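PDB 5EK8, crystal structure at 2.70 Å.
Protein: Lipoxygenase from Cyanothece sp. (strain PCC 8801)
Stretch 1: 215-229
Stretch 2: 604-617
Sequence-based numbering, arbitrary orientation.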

ATOM      1  N   ASN A 215     -37.023   3.609   2.209  1.00 85.28           N
ATOM      2  CA  ASN A 215     -37.399   2.513   3.093  1.00 87.33           C
ATOM      3  C   ASN A 215     -36.153   1.906   3.712  1.00 86.81           C
ATOM      4  O   ASN A 215     -35.352   1.283   3.015  1.00 90.19           O
ATOM      5  N   PRO A 216     -35.989   2.085   5.029  1.00 83.60           N
ATOM      6  CA  PRO A 216     -34.774   1.695   5.755  1.00 80.09           C
ATOM      7  C   PRO A 216     -34.464   0.200   5.691  1.00 75.84           C
ATOM      8  O   PRO A 216     -33.362  -0.202   6.060  1.00 72.30           O
ATOM      9  N   LYS A 217     -35.416  -0.607   5.231  1.00 77.91           N
ATOM     10  CA  LYS A 217     -35.218  -2.051   5.156  1.00 77.24           C
ATOM     11  C   LYS A 217     -34.991  -2.504   3.716  1.00 73.80           C
ATOM     12  O   LYS A 217     -34.762  -3.685   3.449  1.00 72.60           O
ATOM     13  N   GLU A 218     -35.053  -1.556   2.790  1.00 72.66           N
ATOM     14  CA  GLU A 218     -34.837  -1.848   1.380  1.00 75.69           C
ATOM     15  C   GLU A 218     -33.611  -1.088   0.881  1.00 73.49           C
ATOM     16  O   GLU A 218     -33.229  -0.086   1.480  1.00 74.23           O
ATOM     17  N   PRO A 219     -32.971  -1.569  -0.201  1.00 71.77           N
ATOM     18  CA  PRO A 219     -33.311  -2.773  -0.972  1.00 72.21           C
ATOM     19  C   PRO A 219     -32.931  -4.057  -0.245  1.00 72.36           C
ATOM     20  O   PRO A 219     -32.101  -4.024   0.661  1.00 74.87           O
ATOM     21  N   SER A 220     -33.547  -5.168  -0.631  1.00 70.44           N
ATOM     22  CA  SER A 220     -33.222  -6.462  -0.050  1.00 65.73           C
ATOM     23  C   SER A 220     -31.768  -6.818  -0.324  1.00 61.89           C
ATOM     24  O   SER A 220     -31.138  -6.244  -1.212  1.00 60.57           O
ATOM     25  N   LEU A 221     -31.240  -7.769   0.437  1.00 59.29           N
ATOM     26  CA  LEU A 221     -29.890  -8.255   0.200  1.00 51.56           C
ATOM     27  C   LEU A 221     -29.820  -8.982  -1.135  1.00 51.29           C
ATOM     28  O   LEU A 221     -28.814  -8.925  -1.842  1.00 52.81           O
ATOM     29  N   THR A 222     -30.912  -9.659  -1.475  1.00 53.48           N
ATOM     30  CA  THR A 222     -31.030 -10.351  -2.753  1.00 57.92           C
ATOM     31  C   THR A 222     -30.936  -9.385  -3.934  1.00 52.00           C
ATOM     32  O   THR A 222     -30.232  -9.648  -4.915  1.00 46.59           O
ATOM     33  N   GLN A 223     -31.645  -8.266  -3.824  1.00 50.52           N
ATOM     34  CA  GLN A 223     -31.658  -7.247  -4.868  1.00 56.16           C
ATOM     35  C   GLN A 223     -30.292  -6.574  -5.031  1.00 59.29           C
ATOM     36  O   GLN A 223     -29.820  -6.368  -6.156  1.00 62.38           O
ATOM     37  N   ILE A 224     -29.665  -6.234  -3.906  1.00 55.79           N
ATOM     38  CA  ILE A 224     -28.332  -5.633  -3.912  1.00 47.98           C
ATOM     39  C   ILE A 224     -27.332  -6.578  -4.555  1.00 46.41           C
ATOM     40  O   ILE A 224     -26.527  -6.169  -5.394  1.00 48.74           O
ATOM     41  N   GLN A 225     -27.390  -7.846  -4.164  1.00 43.46           N
ATOM     42  CA  GLN A 225     -26.469  -8.833  -4.707  1.00 42.74           C
ATOM     43  C   GLN A 225     -26.671  -9.002  -6.213  1.00 46.65           C
ATOM     44  O   GLN A 225     -25.707  -9.000  -6.978  1.00 46.14           O
ATOM     45  N   ALA A 226     -27.929  -9.136  -6.626  1.00 47.82           N
ATOM     46  CA  ALA A 226     -28.273  -9.283  -8.038  1.00 48.84           C
ATOM     47  C   ALA A 226     -27.787  -8.109  -8.879  1.00 50.15           C
ATOM     48  O   ALA A 226     -27.273  -8.302  -9.982  1.00 51.11           O
ATOM     49  N   ASP A 227     -27.947  -6.896  -8.353  1.00 47.06           N
ATOM     50  CA  ASP A 227     -27.633  -5.690  -9.116  1.00 47.88           C
ATOM     51  C   ASP A 227     -26.131  -5.499  -9.354  1.00 51.74           C
ATOM     52  O   ASP A 227     -25.733  -4.751 -10.251  1.00 52.96           O
ATOM     53  N   TYR A 228     -25.302  -6.167  -8.556  1.00 51.20           N
ATOM     54  CA  TYR A 228     -23.865  -6.212  -8.820  1.00 50.15           C
ATOM     55  C   TYR A 228     -23.517  -7.518  -9.523  1.00 46.83           C
ATOM     56  O   TYR A 228     -24.244  -8.499  -9.394  1.00 50.73           O
ATOM     57  N   PRO A 229     -22.416  -7.531 -10.289  1.00 43.85           N
ATOM     58  CA  PRO A 229     -21.951  -8.787 -10.888  1.00 43.48           C
ATOM     59  C   PRO A 229     -21.625  -9.839  -9.833  1.00 48.37           C
ATOM     60  O   PRO A 229     -21.353  -9.483  -8.693  1.00 52.66           O
ATOM     61  N   ILE A 604     -29.123 -10.159  10.786  1.00 56.61           N
ATOM     62  CA  ILE A 604     -27.760 -10.600  11.058  1.00 51.87           C
ATOM     63  C   ILE A 604     -26.767  -9.897  10.136  1.00 52.01           C
ATOM     64  O   ILE A 604     -25.748  -9.376  10.580  1.00 52.44           O
ATOM     65  N   ALA A 605     -27.086  -9.886   8.847  1.00 54.96           N
ATOM     66  CA  ALA A 605     -26.219  -9.319   7.820  1.00 51.12           C
ATOM     67  C   ALA A 605     -26.140  -7.786   7.896  1.00 50.19           C
ATOM     68  O   ALA A 605     -26.926  -7.161   8.610  1.00 52.37           O
ATOM     69  N   PRO A 606     -25.167  -7.180   7.185  1.00 45.05           N
ATOM     70  CA  PRO A 606     -25.108  -5.717   7.061  1.00 44.57           C
ATOM     71  C   PRO A 606     -26.435  -5.101   6.613  1.00 49.34           C
ATOM     72  O   PRO A 606     -27.153  -5.717   5.830  1.00 53.85           O
ATOM     73  N   ASP A 607     -26.759  -3.905   7.096  1.00 51.26           N
ATOM     74  CA  ASP A 607     -27.953  -3.220   6.623  1.00 52.27           C
ATOM     75  C   ASP A 607     -27.727  -2.853   5.147  1.00 56.85           C
ATOM     76  O   ASP A 607     -26.580  -2.857   4.690  1.00 58.06           O
ATOM     77  N   PRO A 608     -28.807  -2.562   4.396  1.00 54.78           N
ATOM     78  CA  PRO A 608     -28.713  -2.331   2.947  1.00 52.55           C
ATOM     79  C   PRO A 608     -27.559  -1.426   2.502  1.00 51.23           C
ATOM     80  O   PRO A 608     -26.830  -1.786   1.573  1.00 48.84           O
ATOM     81  N   ILE A 609     -27.383  -0.287   3.164  1.00 49.71           N
ATOM     82  CA  ILE A 609     -26.379   0.685   2.743  1.00 48.67           C
ATOM     83  C   ILE A 609     -24.947   0.172   3.011  1.00 45.31           C
ATOM     84  O   ILE A 609     -24.029   0.361   2.189  1.00 38.95           O
ATOM     85  N   GLU A 610     -24.770  -0.529   4.126  1.00 47.49           N
ATOM     86  CA  GLU A 610     -23.494  -1.172   4.417  1.00 51.81           C
ATOM     87  C   GLU A 610     -23.205  -2.290   3.423  1.00 53.84           C
ATOM     88  O   GLU A 610     -22.065  -2.475   2.998  1.00 52.86           O
ATOM     89  N   ALA A 611     -24.246  -3.035   3.060  1.00 53.02           N
ATOM     90  CA  ALA A 611     -24.112  -4.157   2.136  1.00 48.94           C
ATOM     91  C   ALA A 611     -23.684  -3.690   0.747  1.00 44.66           C
ATOM     92  O   ALA A 611     -22.681  -4.162   0.173  1.00 42.67           O
ATOM     93  N   THR A 612     -24.454  -2.750   0.211  1.00 39.89           N
ATOM     94  CA  THR A 612     -24.165  -2.234  -1.111  1.00 43.21           C
ATOM     95  C   THR A 612     -22.792  -1.577  -1.131  1.00 44.37           C
ATOM     96  O   THR A 612     -22.047  -1.752  -2.090  1.00 45.37           O
ATOM     97  N   ASN A 613     -22.437  -0.855  -0.070  1.00 46.49           N
ATOM     98  CA  ASN A 613     -21.115  -0.240  -0.033  1.00 44.49           C
ATOM     99  C   ASN A 613     -20.001  -1.282   0.033  1.00 40.41           C
ATOM    100  O   ASN A 613     -18.947  -1.108  -0.583  1.00 39.32           O
ATOM    101  N   GLN A 614     -20.240  -2.364   0.771  1.00 38.46           N
ATOM    102  CA  GLN A 614     -19.305  -3.487   0.829  1.00 40.43           C
ATOM    103  C   GLN A 614     -18.995  -4.010  -0.567  1.00 45.60           C
ATOM    104  O   GLN A 614     -17.837  -3.975  -1.027  1.00 47.78           O
ATOM    105  N   VAL A 615     -20.041  -4.479  -1.246  1.00 48.93           N
ATOM    106  CA  VAL A 615     -19.867  -5.055  -2.577  1.00 48.85           C
ATOM    107  C   VAL A 615     -19.266  -4.040  -3.555  1.00 47.68           C
ATOM    108  O   VAL A 615     -18.367  -4.365  -4.339  1.00 50.76           O
ATOM    109  N   TYR A 616     -19.755  -2.806  -3.485  1.00 42.59           N
ATOM    110  CA  TYR A 616     -19.260  -1.730  -4.336  1.00 46.80           C
ATOM    111  C   TYR A 616     -17.754  -1.541  -4.200  1.00 50.13           C
ATOM    112  O   TYR A 616     -17.022  -1.602  -5.188  1.00 54.75           O
ATOM    113  N   ILE A 617     -17.300  -1.323  -2.969  1.00 50.51           N
ATOM    114  CA  ILE A 617     -15.891  -1.067  -2.714  1.00 49.59           C
ATOM    115  C   ILE A 617     -15.027  -2.250  -3.118  1.00 49.34           C
ATOM    116  O   ILE A 617     -13.984  -2.061  -3.743  1.00 51.62           O
TER

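Two helices, 221-227 and 608-617, run side by side in nearly the same direction, their axes 19° apart and 9.9 Å at closest approach. The register is set in three steps: Pro219 beside Pro608, Ile224 beside Thr612, Tyr228 beside Val615.

Much of the contact is made by apolar side chains. Ile224 points toward the second helix, and its extended m,t rotamer carries CD1 over Ala611 and Pro608: Ile224 CD1 lies 4.0 Å from Ala611 CB and 4.1 Å from Pro608 CB, and it comes within 3.3 Å of the backbone atom Pro608 O. Its other branch sits against the next part of the helix, with Ile224 CG2 3.7 Å from Thr612 CA. Leu221 starts sideways, yet its end comes nearer; chi1 of -120° lies between wells and chi2 is p. The two methyls reach different neighbours: Leu221 CD2 lies 3.6 Å from Ala605 CB and Leu221 CD1 4.0 Å from Ala611 CB. Ala605 and Ala611 both point toward the first stretch, and as alanines they offer a methyl each while the longer Leu221 and Ile224 supply the reach. Where Leu221 and Ile224 meet these alanines, large side chains face small ones.

At the helix starts, proline meets proline. Pro608, the first residue of its helix, points toward the loop before the other helix and lies against a run of that chain: Pro608 CG is 3.6 Å from Pro219 O, Pro608 CB is 3.7 Å from Glu218 O, and the two rings meet at Pro219 CD to Pro608 CB, 3.9 Å. A cis peptide bond precedes Pro219. Pro608 is rigid and lacks a backbone N-H, which suits it to a first turn.

At the other end an aromatic residue does the filling. Tyr228 points toward the partner with chi1 m. Val615, in the t rotamer, lays CG1 over one face of the ring; Val615 CG1 is 4.0 Å from the Tyr228 ring centroid in a CH-pi contact and 3.6 Å from Tyr228 CG. Further along the ring, Tyr228 CZ is 4.0 Å from Tyr616 CB; Tyr616, also t, then leads its own ring away.

Tyr228 OH and Thr612 OG1 form a hydrogen bond across the contact, at 2.7 Å, with Thr612 in the t rotamer and its hydroxyl near the plane of the tyrosine ring. Either hydroxyl could donate. The bond gives the buried phenol a polar partner within a largely apolar surface.

Some polar side chains organise their own stretch; others, such as Gln225 and Gln614, are bonded elsewhere in the structure. Both helices are capped alike by a p-rotamer residue: Ser220 OG accepts from Gln223 N at 3.0 Å, and Asp607 OD2 accepts from Glu610 N at 2.9 Å. In the turn before the first helix, Asn215 ND2 donates to Glu218 OE1 at 3.1 Å. The lesson is economical: cap each helix locally, pack apolar groups between them, and pair hydroxyls across the gap.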

ATOM      1  CB  ASN A 215     -38.188   1.441   2.343  1.00 94.41           C
ATOM      2  CG  ASN A 215     -38.496   0.231   3.209  1.00 98.65           C
ATOM      3  OD1 ASN A 215     -38.585   0.335   4.434  1.00 99.34           O
ATOM      4  ND2 ASN A 215     -38.653  -0.927   2.577  1.00 99.85           N
ATOM      5  CB  PRO A 216     -35.081   2.117   7.195  1.00 82.29           C
ATOM      6  CG  PRO A 216     -36.123   3.177   7.067  1.00 84.57           C
ATOM      7  CD  PRO A 216     -36.963   2.755   5.907  1.00 84.69           C
ATOM      8  CB  LYS A 217     -36.417  -2.787   5.760  1.00 84.66           C
ATOM      9  CG  LYS A 217     -37.410  -1.879   6.468  1.00 94.05           C
ATOM     10  CD  LYS A 217     -38.460  -2.675   7.231  1.00 99.99           C
ATOM     11  CE  LYS A 217     -39.391  -1.753   8.005  1.00104.32           C
ATOM     12  NZ  LYS A 217     -38.629  -0.858   8.926  1.00105.03           N
ATOM     13  CB  GLU A 218     -36.089  -1.498   0.562  1.00 79.05           C
ATOM     14  CG  GLU A 218     -36.977  -2.703   0.268  1.00 78.64           C
ATOM     15  CD  GLU A 218     -38.283  -2.319  -0.391  1.00 85.85           C
ATOM     16  OE1 GLU A 218     -38.532  -1.106  -0.542  1.00 89.13           O
ATOM     17  OE2 GLU A 218     -39.060  -3.229  -0.754  1.00 90.42           O
ATOM     18  CB  PRO A 219     -32.494  -2.608  -2.254  1.00 69.59           C
ATOM     19  CG  PRO A 219     -31.323  -1.800  -1.839  1.00 67.97           C
ATOM     20  CD  PRO A 219     -31.810  -0.863  -0.772  1.00 67.73           C
ATOM     21  CB  SER A 220     -34.142  -7.549  -0.612  1.00 68.21           C
ATOM     22  OG  SER A 220     -33.948  -7.713  -2.007  1.00 68.01           O
ATOM     23  CB  LEU A 221     -29.447  -9.172   1.330  1.00 48.71           C
ATOM     24  CG  LEU A 221     -28.206  -8.678   2.072  1.00 50.13           C
ATOM     25  CD1 LEU A 221     -28.495  -7.378   2.815  1.00 45.99           C
ATOM     26  CD2 LEU A 221     -27.701  -9.759   3.011  1.00 50.30           C
ATOM     27  CB  THR A 222     -32.354 -11.114  -2.838  1.00 60.44           C
ATOM     28  OG1 THR A 222     -32.478 -11.975  -1.699  1.00 58.95           O
ATOM     29  CG2 THR A 222     -32.409 -11.939  -4.115  1.00 59.92           C
ATOM     30  CB  GLN A 223     -32.728  -6.202  -4.561  1.00 63.00           C
ATOM     31  CG  GLN A 223     -32.923  -5.168  -5.648  1.00 72.92           C
ATOM     32  CD  GLN A 223     -34.021  -4.184  -5.305  1.00 82.53           C
ATOM     33  OE1 GLN A 223     -34.907  -4.482  -4.499  1.00 86.75           O
ATOM     34  NE2 GLN A 223     -33.964  -2.996  -5.903  1.00 84.72           N
ATOM     35  CB  ILE A 224     -27.849  -5.282  -2.487  1.00 42.51           C
ATOM     36  CG1 ILE A 224     -28.724  -4.190  -1.882  1.00 44.80           C
ATOM     37  CG2 ILE A 224     -26.398  -4.816  -2.503  1.00 35.65           C
ATOM     38  CD1 ILE A 224     -28.370  -3.866  -0.453  1.00 46.32           C
ATOM     39  CB  GLN A 225     -26.638 -10.171  -4.003  1.00 39.83           C
ATOM     40  CG  GLN A 225     -25.479 -11.117  -4.238  1.00 44.47           C
ATOM     41  CD  GLN A 225     -24.229 -10.703  -3.478  1.00 50.35           C
ATOM     42  OE1 GLN A 225     -24.102 -10.953  -2.272  1.00 53.74           O
ATOM     43  NE2 GLN A 225     -23.299 -10.065  -4.178  1.00 48.11           N
ATOM     44  CB  ALA A 226     -29.776  -9.446  -8.198  1.00 44.31           C
ATOM     45  CB  ASP A 227     -28.220  -4.458  -8.425  1.00 47.50           C
ATOM     46  CG  ASP A 227     -29.719  -4.325  -8.652  1.00 54.68           C
ATOM     47  OD1 ASP A 227     -30.279  -5.136  -9.418  1.00 58.41           O
ATOM     48  OD2 ASP A 227     -30.339  -3.407  -8.074  1.00 57.28           O
ATOM     49  CB  TYR A 228     -23.049  -6.086  -7.530  1.00 52.98           C
ATOM     50  CG  TYR A 228     -23.092  -4.730  -6.861  1.00 55.87           C
ATOM     51  CD1 TYR A 228     -22.335  -3.670  -7.340  1.00 56.31           C
ATOM     52  CD2 TYR A 228     -23.866  -4.521  -5.728  1.00 60.70           C
ATOM     53  CE1 TYR A 228     -22.367  -2.433  -6.719  1.00 59.71           C
ATOM     54  CE2 TYR A 228     -23.904  -3.289  -5.100  1.00 61.40           C
ATOM     55  CZ  TYR A 228     -23.154  -2.249  -5.599  1.00 60.77           C
ATOM     56  OH  TYR A 228     -23.194  -1.025  -4.973  1.00 59.41           O
ATOM     57  CB  PRO A 229     -20.691  -8.372 -11.665  1.00 38.61           C
ATOM     58  CG  PRO A 229     -20.379  -6.982 -11.231  1.00 41.75           C
ATOM     59  CD  PRO A 229     -21.666  -6.372 -10.793  1.00 43.09           C
ATOM     60  CB  ILE A 604     -27.624 -12.131  10.878  1.00 49.30           C
ATOM     61  CG1 ILE A 604     -28.515 -12.872  11.875  1.00 51.00           C
ATOM     62  CG2 ILE A 604     -26.186 -12.568  11.019  1.00 51.14           C
ATOM     63  CD1 ILE A 604     -28.522 -12.253  13.251  1.00 53.54           C
ATOM     64  CB  ALA A 605     -26.715  -9.765   6.451  1.00 46.65           C
ATOM     65  CB  PRO A 606     -24.036  -5.504   5.989  1.00 41.41           C
ATOM     66  CG  PRO A 606     -23.140  -6.679   6.117  1.00 40.58           C
ATOM     67  CD  PRO A 606     -23.983  -7.830   6.584  1.00 41.76           C
ATOM     68  CB  ASP A 607     -28.277  -1.998   7.509  1.00 50.35           C
ATOM     69  CG  ASP A 607     -27.212  -0.907   7.463  1.00 54.68           C
ATOM     70  OD1 ASP A 607     -27.188  -0.079   8.404  1.00 55.38           O
ATOM     71  OD2 ASP A 607     -26.411  -0.857   6.505  1.00 55.54           O
ATOM     72  CB  PRO A 608     -30.057  -1.678   2.624  1.00 54.37           C
ATOM     73  CG  PRO A 608     -30.996  -2.305   3.586  1.00 56.22           C
ATOM     74  CD  PRO A 608     -30.209  -2.534   4.855  1.00 55.39           C
ATOM     75  CB  ILE A 609     -26.638   2.048   3.423  1.00 54.42           C
ATOM     76  CG1 ILE A 609     -25.667   3.110   2.914  1.00 58.26           C
ATOM     77  CG2 ILE A 609     -26.611   1.924   4.924  1.00 60.88           C
ATOM     78  CD1 ILE A 609     -26.276   4.502   2.899  1.00 61.44           C
ATOM     79  CB  GLU A 610     -23.473  -1.734   5.836  1.00 56.98           C
ATOM     80  CG  GLU A 610     -23.253  -0.695   6.920  1.00 65.15           C
ATOM     81  CD  GLU A 610     -23.013  -1.323   8.280  1.00 68.45           C
ATOM     82  OE1 GLU A 610     -22.438  -0.642   9.156  1.00 67.81           O
ATOM     83  OE2 GLU A 610     -23.400  -2.497   8.469  1.00 69.48           O
ATOM     84  CB  ALA A 611     -25.419  -4.921   2.052  1.00 49.42           C
ATOM     85  CB  THR A 612     -25.241  -1.237  -1.601  1.00 43.86           C
ATOM     86  OG1 THR A 612     -24.889  -0.760  -2.907  1.00 45.37           O
ATOM     87  CG2 THR A 612     -25.397  -0.060  -0.655  1.00 34.72           C
ATOM     88  CB  ASN A 613     -21.010   0.735   1.137  1.00 51.14           C
ATOM     89  CG  ASN A 613     -21.656   2.069   0.829  1.00 57.08           C
ATOM     90  OD1 ASN A 613     -21.019   2.967   0.275  1.00 57.13           O
ATOM     91  ND2 ASN A 613     -22.933   2.200   1.167  1.00 61.08           N
ATOM     92  CB  GLN A 614     -19.869  -4.623   1.688  1.00 36.36           C
ATOM     93  CG  GLN A 614     -19.034  -5.904   1.660  1.00 34.14           C
ATOM     94  CD  GLN A 614     -19.685  -7.048   2.430  1.00 37.10           C
ATOM     95  OE1 GLN A 614     -20.560  -6.827   3.267  1.00 43.93           O
ATOM     96  NE2 GLN A 614     -19.262  -8.277   2.145  1.00 31.69           N
ATOM     97  CB  VAL A 615     -21.197  -5.583  -3.133  1.00 49.92           C
ATOM     98  CG1 VAL A 615     -20.968  -6.299  -4.461  1.00 46.08           C
ATOM     99  CG2 VAL A 615     -21.850  -6.513  -2.120  1.00 49.96           C
ATOM    100  CB  TYR A 616     -19.975  -0.419  -4.012  1.00 50.16           C
ATOM    101  CG  TYR A 616     -19.403   0.787  -4.718  1.00 53.66           C
ATOM    102  CD1 TYR A 616     -19.625   0.993  -6.071  1.00 54.86           C
ATOM    103  CD2 TYR A 616     -18.646   1.728  -4.027  1.00 55.29           C
ATOM    104  CE1 TYR A 616     -19.104   2.093  -6.716  1.00 57.46           C
ATOM    105  CE2 TYR A 616     -18.124   2.836  -4.665  1.00 53.84           C
ATOM    106  CZ  TYR A 616     -18.354   3.011  -6.011  1.00 56.99           C
ATOM    107  OH  TYR A 616     -17.840   4.106  -6.664  1.00 58.42           O
ATOM    108  CB  ILE A 617     -15.632  -0.729  -1.229  1.00 50.46           C
ATOM    109  CG1 ILE A 617     -16.201   0.647  -0.892  1.00 51.33           C
ATOM    110  CG2 ILE A 617     -14.139  -0.734  -0.925  1.00 44.57           C
ATOM    111  CD1 ILE A 617     -15.566   1.765  -1.689  1.00 51.33           C
TER